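Local structure of putative glycoside hydrolase (Bacteroides ovatus, 4ONZ) at residues A[31-36]-A[44-49]; A[64-69]-A[82-87]; A[165-170]-A[219-224]. The protein is of unknown function but is a putative glycoside hydrolase, probably with the five-bladed beta-propeller fold of its clan. One frame throughout, in Å; residues are numbered along the deposited sequence.

Interaction 1: A[31-36]-A[44-49]; sequences QPTEFY and VKWEES
Phe35 and Trp46 meet beside the short beta hairpin of strands 34-37 and 42-45. Their side chains cross at nearly a right angle, Phe35 CD1 lying 3.7 Å from Trp46 CD1 and the phenyl plane making 78° with the five-membered ring. A chi1 of 65° sets Trp46 CG between the backbone N and the carbonyl carbon, with CD1 near Phe35; its NE1 is bonded to Asp99 O. Glu47 takes the same first torsion (chi1 56°), and its CG then covers the centre of the Trp46 indole, 3.9 Å above the plane. Extended beyond CG, Glu47 brings OE2 within 3.0 Å of Thr33 OG1. Its OE1 turns to a salt bridge with Arg97 and a hydrogen bond with Tyr67. In the hairpin, Phe35 and Val44 form a hydrogen-bonded antiparallel pair, with Val44 N 2.9 Å from Phe35 O. Beyond it Gln31 N donates to Glu47 O from above the carbonyl plane, at 3.0 Å. One water bridges the two backbones: it donates to Gln31 O and Thr33 O and accepts from Glu47 N at 2.9 Å.

Interaction 2: A[64-69]-A[82-87]; sequences VVLYRA and SRVGYA
The Tyr67 ring lies flat over Gly85, whose CA sits 3.8 Å from the ring centroid and only 13° off the normal, a CH-pi contact. A chi1 of 56° puts Tyr67 CG between its backbone N and carbonyl carbon, which swings the ring across to the partner strand; with no side chain on Gly85, the ring settles directly on the backbone. Ala87 CB comes to the edge of the same ring, 4.1 Å from Tyr67 CE1, and Tyr67 OH, besides its bond to Glu47, is hydrogen-bonded to Arg97 NE. On the other side of the sheet two aliphatic chains lean on Tyr86: Val64 CG1 stands 3.5 Å from Tyr86 CE2, while Leu66 CD2 keeps 4.1 Å from Tyr86 CD2. The Tyr86 hydroxyl is bonded to Glu88. Strands 62-70 and 82-89 are the two middle strands of a four-stranded antiparallel meander, consistent with one blade of a beta-propeller. Paired backbone bonds join Val65 to Ala87, Tyr67 to Gly85 and Ala69 to Arg83; Gly85 N to Tyr67 O measures 2.8 Å. Leu66 CB rests on Val84 CG1 at 3.9 Å. Arg68 runs fully extended along this side, held by salt bridges to Glu70 and Asp121, and its NE donates to Ser82 OG at 2.9 Å, the oxygen tilted 28° out of the guanidinium plane.

Interaction 3: A[165-170]-A[219-224]; sequences DKAYNG and DWYPVL
The Tyr168 ring is covered on both faces: Leu224 CD1 lies over one, 4.1 Å from the centroid, and Tyr221 CD2 and Ala167 CB stand over the other, all three offset toward the rim. Tyr221 turns its edge to that second face in a T-shaped pair, centroids 5.9 Å apart and planes at 88°. The face of Tyr221 in turn receives Ala167 CB, a CH-pi contact 3.8 Å from the ring centroid. At the edge of Tyr168, Pro222 O accepts from the Tyr168 OH at 2.7 Å, the donor tilted 22° from the carbonyl plane, and the two side chains slide past each other in opposite directions. The aliphatic part of Lys166 passes Asp219 at a slant and brings CD to 3.3 Å from Tyr221 OH. One water accepts from Lys166 N and lies 2.8 Å from Asp219 OD1; another accepts from Ala167 N and lies 2.8 Å from Trp220 O. Residues 168-170 all have positive phi, giving a tight left-handed turn with a bond from Gly170 N to Lys166 O. This weakly bonded helix, 167-170, sits against strand 221-222, which pairs with strand 210-214, while the backbone of Trp220 bonds to Ala163, just past strand 158-162 of the adjoining four-stranded sheet.

Interactions 1 and 2 form one continuous packed region, their centres 12 Å apart. Glu47 OE1 and Tyr67 OH approach to 2.8 Å, a probable hydrogen bond, and Phe35 CE1 packs 3.5 Å from Arg83 NE, so the hairpin lies against the side of the meander that carries Tyr67 and Arg83. The other side carries Arg68, whose side chain is about 4 Å from a bound unknown ligand; such a molecule may mark a pocket, though it probably came from the crystallisation liquor. Interaction 3 is remote from both: its nearest atoms are about 16 Å from those of interaction 2 and about 24 Å from those of interaction 1, and it joins the turn at 165-170 to strand 221-222 of the mixed sheet.

Interaction 1: A[31-36]-A[44-49]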
loop_
_atom_site.group_PDB
_atom_site.type_symbol
_atom_site.label_atom_id
_atom_site.label_comp_id
_atom_site.label_asym_id
_atom_site.label_seq_id
_atom_site.Cartn_x
_atom_site.Cartn_y
_atom_site.Cartn_z
ATOM N N GLN A 31 11.102 -16.056 -7.892
ATOM C CA GLN A 31 11.702 -16.772 -9.013
ATOM C C GLN A 31 13.145 -16.305 -9.163
ATOM O O GLN A 31 13.463 -15.190 -8.763
ATOM C CB GLN A 31 10.985 -16.408 -10.309
ATOM C CG GLN A 31 9.508 -16.729 -10.367
ATOM C CD GLN A 31 8.882 -16.272 -11.670
ATOM O OE1 GLN A 31 9.409 -15.399 -12.362
ATOM N NE2 GLN A 31 7.748 -16.856 -12.007
ATOM N N PRO A 32 14.009 -17.118 -9.799
ATOM C CA PRO A 32 15.409 -16.714 -9.973
ATOM C C PRO A 32 15.660 -15.826 -11.211
ATOM O O PRO A 32 16.796 -15.724 -11.669
ATOM C CB PRO A 32 16.137 -18.062 -10.095
ATOM C CG PRO A 32 15.128 -18.980 -10.705
ATOM C CD PRO A 32 13.753 -18.464 -10.357
ATOM N N THR A 33 14.614 -15.187 -11.730
ATOM C CA THR A 33 14.700 -14.312 -12.907
ATOM C C THR A 33 15.751 -13.217 -12.737
ATOM O O THR A 33 15.806 -12.571 -11.695
ATOM C CB THR A 33 13.350 -13.609 -13.143
ATOM O OG1 THR A 33 12.285 -14.546 -12.961
ATOM C CG2 THR A 33 13.284 -12.995 -14.546
ATOM N N GLU A 34 16.554 -12.989 -13.773
ATOM C CA GLU A 34 17.621 -11.982 -13.738
ATOM C C GLU A 34 17.320 -10.727 -14.539
ATOM O O GLU A 34 16.460 -10.729 -15.420
ATOM C CB GLU A 34 18.915 -12.584 -14.296
ATOM C CG GLU A 34 19.507 -13.679 -13.434
ATOM C CD GLU A 34 20.649 -14.414 -14.103
ATOM O OE1 GLU A 34 20.944 -14.153 -15.295
ATOM O OE2 GLU A 34 21.252 -15.269 -13.423
ATOM N N PHE A 35 18.006 -9.640 -14.179
ATOM C CA PHE A 35 17.992 -8.399 -14.956
ATOM C C PHE A 35 19.339 -7.730 -14.707
ATOM O O PHE A 35 19.999 -8.006 -13.698
ATOM C CB PHE A 35 16.797 -7.480 -14.625
ATOM C CG PHE A 35 17.097 -6.350 -13.658
ATOM C CD1 PHE A 35 17.409 -6.599 -12.332
ATOM C CD2 PHE A 35 16.994 -5.023 -14.082
ATOM C CE1 PHE A 35 17.649 -5.550 -11.454
ATOM C CE2 PHE A 35 17.230 -3.970 -13.210
ATOM C CZ PHE A 35 17.562 -4.235 -11.896
ATOM N N TYR A 36 19.764 -6.880 -15.636
ATOM C CA TYR A 36 21.045 -6.198 -15.490
ATOM C C TYR A 36 20.813 -4.952 -14.641
ATOM O O TYR A 36 20.148 -4.015 -15.079
ATOM C CB TYR A 36 21.666 -5.834 -16.837
ATOM C CG TYR A 36 23.051 -5.259 -16.673
ATOM C CD1 TYR A 36 24.160 -6.090 -16.540
ATOM C CD2 TYR A 36 23.247 -3.881 -16.600
ATOM C CE1 TYR A 36 25.429 -5.562 -16.361
ATOM C CE2 TYR A 36 24.511 -3.344 -16.422
ATOM C CZ TYR A 36 25.594 -4.182 -16.303
ATOM O OH TYR A 36 26.838 -3.628 -16.124
ATOM N N VAL A 44 21.393 -9.511 -11.689
ATOM C CA VAL A 44 20.877 -9.640 -10.332
ATOM C C VAL A 44 19.571 -10.418 -10.348
ATOM O O VAL A 44 18.708 -10.157 -11.191
ATOM C CB VAL A 44 20.654 -8.244 -9.707
ATOM C CG1 VAL A 44 19.909 -8.339 -8.385
ATOM C CG2 VAL A 44 21.989 -7.540 -9.513
ATOM N N LYS A 45 19.450 -11.389 -9.439
ATOM C CA LYS A 45 18.223 -12.180 -9.280
ATOM C C LYS A 45 17.335 -11.326 -8.379
ATOM O O LYS A 45 17.270 -11.516 -7.171
ATOM C CB LYS A 45 18.506 -13.551 -8.663
ATOM C CG LYS A 45 19.403 -14.458 -9.498
ATOM C CD LYS A 45 19.444 -15.848 -8.869
ATOM C CE LYS A 45 20.315 -16.833 -9.619
ATOM N NZ LYS A 45 21.766 -16.611 -9.395
ATOM N N TRP A 46 16.649 -10.388 -9.018
ATOM C CA TRP A 46 15.901 -9.340 -8.332
ATOM C C TRP A 46 14.624 -9.739 -7.576
ATOM O O TRP A 46 14.102 -8.939 -6.805
ATOM C CB TRP A 46 15.592 -8.227 -9.327
ATOM C CG TRP A 46 14.683 -8.648 -10.439
ATOM C CD1 TRP A 46 15.030 -9.280 -11.605
ATOM C CD2 TRP A 46 13.266 -8.488 -10.474
ATOM N NE1 TRP A 46 13.911 -9.504 -12.373
ATOM C CE2 TRP A 46 12.812 -9.028 -11.699
ATOM C CE3 TRP A 46 12.335 -7.917 -9.596
ATOM C CZ2 TRP A 46 11.461 -9.022 -12.065
ATOM C CZ3 TRP A 46 10.992 -7.911 -9.958
ATOM C CH2 TRP A 46 10.566 -8.457 -11.177
ATOM N N GLU A 47 14.123 -10.952 -7.793
ATOM C CA GLU A 47 12.898 -11.420 -7.122
ATOM C C GLU A 47 13.057 -12.843 -6.588
ATOM O O GLU A 47 12.089 -13.588 -6.483
ATOM C CB GLU A 47 11.716 -11.339 -8.081
ATOM C CG GLU A 47 11.909 -12.091 -9.394
ATOM C CD GLU A 47 10.723 -11.953 -10.323
ATOM O OE1 GLU A 47 9.673 -11.427 -9.882
ATOM O OE2 GLU A 47 10.836 -12.376 -11.499
ATOM N N GLU A 48 14.284 -13.189 -6.213
ATOM C CA GLU A 48 14.611 -14.538 -5.772
ATOM C C GLU A 48 14.153 -14.879 -4.357
ATOM O O GLU A 48 13.829 -16.034 -4.089
ATOM C CB GLU A 48 16.129 -14.761 -5.944
ATOM C CG GLU A 48 16.615 -16.205 -5.835
ATOM C CD GLU A 48 16.932 -16.640 -4.414
ATOM O OE1 GLU A 48 16.747 -15.842 -3.470
ATOM O OE2 GLU A 48 17.390 -17.787 -4.234
ATOM N N SER A 49 14.103 -13.891 -3.469
ATOM C CA SER A 49 13.773 -14.121 -2.048
ATOM C C SER A 49 12.311 -13.964 -1.693
ATOM O O SER A 49 11.755 -14.796 -0.984
ATOM C CB SER A 49 14.547 -13.143 -1.157
ATOM O OG SER A 49 15.939 -13.272 -1.330
HETATM O O HOH W 1 15.065 -13.208 -9.268
#

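Interaction 2: A[64-69]-A[82-87]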
loop_
_atom_site.group_PDB
_atom_site.type_symbol
_atom_site.label_atom_id
_atom_site.label_comp_id
_atom_site.label_asym_id
_atom_site.label_seq_id
_atom_site.Cartn_x
_atom_site.Cartn_y
_atom_site.Cartn_z
ATOM N N VAL A 64 -3.538 -4.876 -12.802
ATOM C CA VAL A 64 -2.085 -4.855 -12.765
ATOM C C VAL A 64 -1.648 -4.836 -11.315
ATOM O O VAL A 64 -2.143 -4.032 -10.525
ATOM C CB VAL A 64 -1.495 -3.623 -13.477
ATOM C CG1 VAL A 64 0.017 -3.578 -13.278
ATOM C CG2 VAL A 64 -1.854 -3.636 -14.955
ATOM N N VAL A 65 -0.739 -5.743 -10.968
ATOM C CA VAL A 65 -0.202 -5.839 -9.626
ATOM C C VAL A 65 1.266 -5.461 -9.710
ATOM O O VAL A 65 2.012 -6.002 -10.528
ATOM C CB VAL A 65 -0.379 -7.253 -9.032
ATOM C CG1 VAL A 65 0.174 -7.316 -7.625
ATOM C CG2 VAL A 65 -1.850 -7.656 -9.053
ATOM N N LEU A 66 1.658 -4.500 -8.876
ATOM C CA LEU A 66 3.019 -3.981 -8.818
ATOM C C LEU A 66 3.578 -4.428 -7.462
ATOM O O LEU A 66 3.263 -3.866 -6.419
ATOM C CB LEU A 66 2.986 -2.460 -8.972
ATOM C CG LEU A 66 2.491 -2.028 -10.366
ATOM C CD1 LEU A 66 1.895 -0.630 -10.391
ATOM C CD2 LEU A 66 3.605 -2.157 -11.398
ATOM N N TYR A 67 4.397 -5.463 -7.491
ATOM C CA TYR A 67 4.867 -6.090 -6.267
ATOM C C TYR A 67 6.276 -5.743 -5.832
ATOM O O TYR A 67 7.162 -5.576 -6.650
ATOM C CB TYR A 67 4.745 -7.612 -6.397
ATOM C CG TYR A 67 5.466 -8.246 -7.581
ATOM C CD1 TYR A 67 4.865 -8.319 -8.829
ATOM C CD2 TYR A 67 6.721 -8.821 -7.440
ATOM C CE1 TYR A 67 5.504 -8.918 -9.914
ATOM C CE2 TYR A 67 7.356 -9.436 -8.513
ATOM C CZ TYR A 67 6.742 -9.488 -9.747
ATOM O OH TYR A 67 7.386 -10.083 -10.819
ATOM N N ARG A 68 6.468 -5.634 -4.517
ATOM C CA ARG A 68 7.793 -5.496 -3.963
ATOM C C ARG A 68 8.547 -6.815 -4.146
ATOM O O ARG A 68 8.026 -7.877 -3.809
ATOM C CB ARG A 68 7.736 -5.184 -2.470
ATOM C CG ARG A 68 9.116 -5.047 -1.860
ATOM C CD ARG A 68 9.009 -4.639 -0.411
ATOM N NE ARG A 68 10.273 -4.713 0.312
ATOM C CZ ARG A 68 10.384 -4.470 1.617
ATOM N NH1 ARG A 68 9.323 -4.115 2.314
ATOM N NH2 ARG A 68 11.559 -4.567 2.228
ATOM N N ALA A 69 9.769 -6.739 -4.665
ATOM C CA ALA A 69 10.602 -7.916 -4.871
ATOM C C ALA A 69 11.955 -7.699 -4.237
ATOM O O ALA A 69 12.526 -6.612 -4.372
ATOM C CB ALA A 69 10.777 -8.174 -6.358
ATOM N N SER A 82 15.342 -3.735 -2.636
ATOM C CA SER A 82 13.943 -3.874 -3.061
ATOM C C SER A 82 13.727 -3.220 -4.418
ATOM O O SER A 82 14.231 -2.117 -4.687
ATOM C CB SER A 82 12.971 -3.241 -2.057
ATOM O OG SER A 82 12.798 -4.050 -0.924
ATOM N N ARG A 83 12.990 -3.913 -5.276
ATOM C CA ARG A 83 12.601 -3.381 -6.577
ATOM C C ARG A 83 11.124 -3.728 -6.808
ATOM O O ARG A 83 10.589 -4.643 -6.185
ATOM C CB ARG A 83 13.503 -3.930 -7.683
ATOM C CG ARG A 83 14.969 -3.604 -7.484
ATOM C CD ARG A 83 15.845 -4.265 -8.538
ATOM N NE ARG A 83 17.270 -4.012 -8.327
ATOM C CZ ARG A 83 18.075 -4.702 -7.520
ATOM N NH1 ARG A 83 17.610 -5.693 -6.771
ATOM N NH2 ARG A 83 19.369 -4.400 -7.460
ATOM N N VAL A 84 10.463 -2.994 -7.692
ATOM C CA VAL A 84 9.046 -3.226 -7.974
ATOM C C VAL A 84 8.842 -3.974 -9.299
ATOM O O VAL A 84 9.345 -3.562 -10.343
ATOM C CB VAL A 84 8.267 -1.902 -8.016
ATOM C CG1 VAL A 84 6.798 -2.153 -8.318
ATOM C CG2 VAL A 84 8.416 -1.172 -6.681
ATOM N N GLY A 85 8.100 -5.072 -9.222
ATOM C CA GLY A 85 7.783 -5.902 -10.383
ATOM C C GLY A 85 6.395 -5.593 -10.898
ATOM O O GLY A 85 5.566 -5.038 -10.182
ATOM N N TYR A 86 6.142 -6.008 -12.131
ATOM C CA TYR A 86 4.874 -5.804 -12.815
ATOM C C TYR A 86 4.253 -7.158 -13.157
ATOM O O TYR A 86 4.936 -8.048 -13.662
ATOM C CB TYR A 86 5.138 -5.034 -14.112
ATOM C CG TYR A 86 3.956 -4.879 -15.060
ATOM C CD1 TYR A 86 3.563 -5.924 -15.906
ATOM C CD2 TYR A 86 3.275 -3.673 -15.159
ATOM C CE1 TYR A 86 2.497 -5.780 -16.779
ATOM C CE2 TYR A 86 2.214 -3.511 -16.046
ATOM C CZ TYR A 86 1.824 -4.567 -16.848
ATOM O OH TYR A 86 0.765 -4.414 -17.721
ATOM N N ALA A 87 2.969 -7.306 -12.843
ATOM C CA ALA A 87 2.191 -8.485 -13.205
ATOM C C ALA A 87 0.862 -7.983 -13.768
ATOM O O ALA A 87 0.268 -7.046 -13.231
ATOM C CB ALA A 87 1.958 -9.388 -12.013
#

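Interaction 3: A[165-170]-A[219-224]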
loop_
_atom_site.group_PDB
_atom_site.type_symbol
_atom_site.label_atom_id
_atom_site.label_comp_id
_atom_site.label_asym_id
_atom_site.label_seq_id
_atom_site.Cartn_x
_atom_site.Cartn_y
_atom_site.Cartn_z
ATOM N N ASP A 165 9.706 16.523 0.464
ATOM C CA ASP A 165 10.957 17.249 0.242
ATOM C C ASP A 165 10.802 18.757 0.411
ATOM O O ASP A 165 11.636 19.410 1.042
ATOM C CB ASP A 165 11.516 17.005 -1.161
ATOM C CG ASP A 165 12.933 17.581 -1.330
ATOM O OD1 ASP A 165 13.826 17.210 -0.541
ATOM O OD2 ASP A 165 13.156 18.399 -2.248
ATOM N N LYS A 166 9.728 19.295 -0.151
ATOM C CA LYS A 166 9.524 20.749 -0.232
ATOM C C LYS A 166 8.855 21.388 0.986
ATOM O O LYS A 166 9.319 22.399 1.514
ATOM C CB LYS A 166 8.668 21.015 -1.474
ATOM C CG LYS A 166 8.470 22.464 -1.906
ATOM C CD LYS A 166 7.333 22.527 -2.923
ATOM C CE LYS A 166 6.989 23.939 -3.381
ATOM N NZ LYS A 166 7.916 24.433 -4.429
ATOM N N ALA A 167 7.762 20.790 1.430
ATOM C CA ALA A 167 6.938 21.368 2.500
ATOM C C ALA A 167 7.686 21.941 3.720
ATOM O O ALA A 167 8.583 21.314 4.293
ATOM C CB ALA A 167 5.893 20.359 2.952
ATOM N N TYR A 168 7.300 23.158 4.089
ATOM C CA TYR A 168 7.797 23.835 5.278
ATOM C C TYR A 168 9.321 23.889 5.372
ATOM O O TYR A 168 9.905 23.406 6.348
ATOM C CB TYR A 168 7.233 23.145 6.535
ATOM C CG TYR A 168 5.769 22.718 6.445
ATOM C CD1 TYR A 168 4.760 23.647 6.204
ATOM C CD2 TYR A 168 5.397 21.394 6.650
ATOM C CE1 TYR A 168 3.426 23.261 6.137
ATOM C CE2 TYR A 168 4.062 20.999 6.585
ATOM C CZ TYR A 168 3.086 21.936 6.337
ATOM O OH TYR A 168 1.772 21.548 6.274
ATOM N N ASN A 169 9.962 24.465 4.355
ATOM C CA ASN A 169 11.426 24.572 4.318
ATOM C C ASN A 169 12.131 23.216 4.434
ATOM O O ASN A 169 13.236 23.105 4.987
ATOM C CB ASN A 169 11.929 25.538 5.402
ATOM C CG ASN A 169 11.669 26.990 5.055
ATOM O OD1 ASN A 169 12.050 27.473 3.988
ATOM N ND2 ASN A 169 11.060 27.700 5.974
ATOM N N GLY A 170 11.492 22.184 3.885
ATOM C CA GLY A 170 12.043 20.842 3.924
ATOM C C GLY A 170 12.054 20.232 5.304
ATOM O O GLY A 170 12.820 19.309 5.562
ATOM N N ASP A 219 4.281 16.986 -4.548
ATOM C CA ASP A 219 4.745 17.660 -3.338
ATOM C C ASP A 219 3.613 17.607 -2.309
ATOM O O ASP A 219 2.551 18.183 -2.519
ATOM C CB ASP A 219 5.138 19.106 -3.649
ATOM C CG ASP A 219 6.266 19.193 -4.661
ATOM O OD1 ASP A 219 7.364 18.647 -4.402
ATOM O OD2 ASP A 219 6.058 19.814 -5.719
ATOM N N TRP A 220 3.849 16.901 -1.207
ATOM C CA TRP A 220 2.840 16.712 -0.177
ATOM C C TRP A 220 3.164 17.494 1.084
ATOM O O TRP A 220 4.337 17.613 1.480
ATOM C CB TRP A 220 2.686 15.218 0.140
ATOM C CG TRP A 220 2.085 14.438 -0.992
ATOM C CD1 TRP A 220 2.747 13.880 -2.036
ATOM C CD2 TRP A 220 0.694 14.170 -1.207
ATOM N NE1 TRP A 220 1.860 13.251 -2.874
ATOM C CE2 TRP A 220 0.592 13.419 -2.388
ATOM C CE3 TRP A 220 -0.477 14.486 -0.504
ATOM C CZ2 TRP A 220 -0.632 12.984 -2.900
ATOM C CZ3 TRP A 220 -1.695 14.047 -1.004
ATOM C CH2 TRP A 220 -1.762 13.292 -2.186
ATOM N N TYR A 221 2.105 17.981 1.727
ATOM C CA TYR A 221 2.185 18.829 2.917
ATOM C C TYR A 221 1.529 18.136 4.107
ATOM O O TYR A 221 0.306 18.081 4.179
ATOM C CB TYR A 221 1.509 20.180 2.622
ATOM C CG TYR A 221 2.312 20.992 1.632
ATOM C CD1 TYR A 221 2.310 20.671 0.283
ATOM C CD2 TYR A 221 3.114 22.049 2.054
ATOM C CE1 TYR A 221 3.075 21.384 -0.623
ATOM C CE2 TYR A 221 3.876 22.773 1.156
ATOM C CZ TYR A 221 3.847 22.440 -0.184
ATOM O OH TYR A 221 4.604 23.143 -1.095
ATOM N N PRO A 222 2.344 17.600 5.040
ATOM C CA PRO A 222 1.778 16.904 6.186
ATOM C C PRO A 222 0.886 17.834 7.001
ATOM O O PRO A 222 1.193 19.025 7.145
ATOM C CB PRO A 222 3.003 16.471 6.980
ATOM C CG PRO A 222 4.111 16.398 5.978
ATOM C CD PRO A 222 3.814 17.480 4.986
ATOM N N VAL A 223 -0.215 17.306 7.514
ATOM C CA VAL A 223 -1.145 18.124 8.275
ATOM C C VAL A 223 -0.620 18.251 9.695
ATOM O O VAL A 223 -0.312 17.246 10.345
ATOM C CB VAL A 223 -2.579 17.567 8.250
ATOM C CG1 VAL A 223 -3.524 18.457 9.060
ATOM C CG2 VAL A 223 -3.069 17.466 6.811
ATOM N N LEU A 224 -0.517 19.501 10.145
ATOM C CA LEU A 224 0.002 19.852 11.462
ATOM C C LEU A 224 -1.117 20.303 12.394
ATOM O O LEU A 224 -2.110 20.870 11.941
ATOM C CB LEU A 224 1.006 20.994 11.321
ATOM C CG LEU A 224 2.202 20.727 10.407
ATOM C CD1 LEU A 224 3.054 21.975 10.254
ATOM C CD2 LEU A 224 3.036 19.575 10.934
HETATM O O HOH W 2 8.135 17.494 -1.972
HETATM O O HOH W 3 6.589 18.618 0.105
#